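Local coordinates for neural-cadherin (Drosophila melanogaster, PDB 3UBF), which mediates calcium-dependent, homophilic cell-cell adhesion, being represented here by three consecutive cadherin repeats of its long extracellular region, at residues 109-114 with 212-216. Residues are numbered along the deposited sequence; the frame is centred on the assembly and turned at random.
Sequences RPLPMQ and PQFYM
Residues 109-114 form an extended, kinked run with cis peptide bonds before P110 and P112, leading into the strand that runs on to residue 117. Residues 212-216 hold the short strand 213-214, then a turn at Y215 (phi/psi -73/-13). The CA atoms of P110 and Y215 approach to 4.7 Å. Q213 is fully extended (chi1 and chi2 both t), and its carboxamide suits the gap by carrying donor and acceptor: NE2 donates to P112 O (2.9 Å, 174°), while OE1 lies 2.5 Å from water 1, itself 2.9 Å from P110 O. P110, rigid and apolar, lays CB 3.3 Å from F214 O. Y215 CB leaves sideways, but chi1 -88° and chi2 94° swing the ring over P110, whose polarised CG sits 3.8 Å from the electron-rich ring's centroid, 20° off its normal: a CH-pi contact. Water 2 bridges the backbones, L111 N (2.9 Å) to Y215 O (3.0 Å). Thus the A-to-A' crossover of the construct's second cadherin repeat meets the third's first strand, consistent with a Ca2+-free interdomain linker.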
loop_
_atom_site.group_PDB
_atom_site.type_symbol
_atom_site.label_atom_id
_atom_site.label_comp_id
_atom_site.label_asym_id
_atom_site.label_seq_id
_atom_site.Cartn_x
_atom_site.Cartn_y
_atom_site.Cartn_z
ATOM N N ARG A 109 -10.218 -0.065 -2.003
ATOM C CA ARG A 109 -11.049 -0.170 -0.813
ATOM C C ARG A 109 -12.526 -0.226 -1.213
ATOM O O ARG A 109 -12.907 0.367 -2.224
ATOM C CB ARG A 109 -10.749 0.958 0.186
ATOM C CG ARG A 109 -9.338 0.907 0.845
ATOM C CD ARG A 109 -9.118 -0.355 1.699
ATOM N NE ARG A 109 -7.806 -0.384 2.361
ATOM C CZ ARG A 109 -6.686 -0.856 1.803
ATOM N NH1 ARG A 109 -6.692 -1.341 0.579
ATOM N NH2 ARG A 109 -5.548 -0.843 2.462
ATOM N N PRO A 110 -13.358 -0.973 -0.452
ATOM C CA PRO A 110 -13.030 -1.799 0.717
ATOM C C PRO A 110 -12.321 -3.068 0.305
ATOM O O PRO A 110 -12.344 -3.429 -0.875
ATOM C CB PRO A 110 -14.402 -2.174 1.278
ATOM C CG PRO A 110 -15.374 -1.235 0.615
ATOM C CD PRO A 110 -14.803 -0.997 -0.728
ATOM N N LEU A 111 -11.679 -3.720 1.266
ATOM C CA LEU A 111 -11.178 -5.068 1.077
ATOM C C LEU A 111 -12.054 -5.984 1.913
ATOM O O LEU A 111 -12.527 -5.571 2.983
ATOM C CB LEU A 111 -9.703 -5.176 1.495
ATOM C CG LEU A 111 -8.719 -4.447 0.561
ATOM C CD1 LEU A 111 -7.315 -4.513 1.134
ATOM C CD2 LEU A 111 -8.743 -4.979 -0.866
ATOM N N PRO A 112 -12.298 -7.221 1.437
ATOM C CA PRO A 112 -11.814 -7.814 0.184
ATOM C C PRO A 112 -12.415 -7.166 -1.060
ATOM O O PRO A 112 -13.507 -6.578 -1.007
ATOM C CB PRO A 112 -12.271 -9.277 0.276
ATOM C CG PRO A 112 -12.553 -9.511 1.720
ATOM C CD PRO A 112 -13.059 -8.198 2.236
ATOM N N MET A 113 -11.687 -7.279 -2.161
ATOM C CA MET A 113 -12.086 -6.729 -3.439
ATOM C C MET A 113 -13.421 -7.278 -3.915
ATOM O O MET A 113 -13.589 -8.489 -4.065
ATOM C CB MET A 113 -11.002 -7.019 -4.471
ATOM C CG MET A 113 -9.764 -6.147 -4.325
ATOM S SD MET A 113 -8.428 -6.737 -5.381
ATOM C CE MET A 113 -7.127 -5.640 -4.818
ATOM N N GLN A 114 -14.367 -6.372 -4.144
ATOM C CA GLN A 114 -15.702 -6.750 -4.572
ATOM C C GLN A 114 -16.178 -5.894 -5.740
ATOM O O GLN A 114 -15.978 -4.690 -5.760
ATOM C CB GLN A 114 -16.686 -6.690 -3.405
ATOM C CG GLN A 114 -16.459 -7.809 -2.414
ATOM C CD GLN A 114 -17.460 -7.877 -1.286
ATOM O OE1 GLN A 114 -17.348 -8.752 -0.433
ATOM N NE2 GLN A 114 -18.433 -6.963 -1.259
ATOM N N PRO A 212 -24.443 -4.392 -0.053
ATOM C CA PRO A 212 -23.487 -3.336 0.246
ATOM C C PRO A 212 -22.309 -3.902 1.003
ATOM O O PRO A 212 -22.463 -4.902 1.723
ATOM C CB PRO A 212 -24.265 -2.405 1.188
ATOM C CG PRO A 212 -25.675 -2.733 1.003
ATOM C CD PRO A 212 -25.713 -4.180 0.660
ATOM N N GLN A 213 -21.147 -3.279 0.821
ATOM C CA GLN A 213 -19.957 -3.631 1.568
ATOM C C GLN A 213 -19.493 -2.415 2.349
ATOM O O GLN A 213 -19.353 -1.308 1.803
ATOM C CB GLN A 213 -18.849 -4.110 0.641
ATOM C CG GLN A 213 -17.589 -4.579 1.351
ATOM C CD GLN A 213 -16.517 -5.012 0.373
ATOM O OE1 GLN A 213 -16.543 -4.633 -0.800
ATOM N NE2 GLN A 213 -15.574 -5.810 0.839
ATOM N N PHE A 214 -19.260 -2.635 3.637
ATOM C CA PHE A 214 -18.760 -1.595 4.504
ATOM C C PHE A 214 -17.305 -1.324 4.175
ATOM O O PHE A 214 -16.591 -2.222 3.731
ATOM C CB PHE A 214 -18.941 -1.994 5.966
ATOM C CG PHE A 214 -20.345 -1.823 6.470
ATOM C CD1 PHE A 214 -21.183 -2.922 6.614
ATOM C CD2 PHE A 214 -20.832 -0.559 6.802
ATOM C CE1 PHE A 214 -22.501 -2.772 7.086
ATOM C CE2 PHE A 214 -22.159 -0.392 7.272
ATOM C CZ PHE A 214 -22.990 -1.500 7.419
ATOM N N TYR A 215 -16.874 -0.081 4.378
ATOM C CA TYR A 215 -15.487 0.322 4.101
ATOM C C TYR A 215 -14.483 -0.210 5.119
ATOM O O TYR A 215 -13.280 -0.171 4.887
ATOM C CB TYR A 215 -15.379 1.839 3.900
ATOM C CG TYR A 215 -15.622 2.212 2.460
ATOM C CD1 TYR A 215 -16.896 2.573 2.017
ATOM C CD2 TYR A 215 -14.588 2.152 1.520
ATOM C CE1 TYR A 215 -17.128 2.886 0.694
ATOM C CE2 TYR A 215 -14.809 2.464 0.197
ATOM C CZ TYR A 215 -16.086 2.827 -0.214
ATOM O OH TYR A 215 -16.320 3.137 -1.544
ATOM N N MET A 216 -14.987 -0.726 6.237
ATOM C CA MET A 216 -14.167 -1.494 7.182
ATOM C C MET A 216 -14.912 -2.787 7.563
ATOM O O MET A 216 -16.144 -2.770 7.701
ATOM C CB MET A 216 -13.901 -0.691 8.453
ATOM C CG MET A 216 -13.574 0.762 8.230
ATOM S SD MET A 216 -11.928 1.158 8.717
ATOM C CE MET A 216 -11.923 0.534 10.401
HETATM O O HOH W 1 -14.716 -4.194 -2.438
HETATM O O HOH W 2 -11.870 -2.635 3.904
#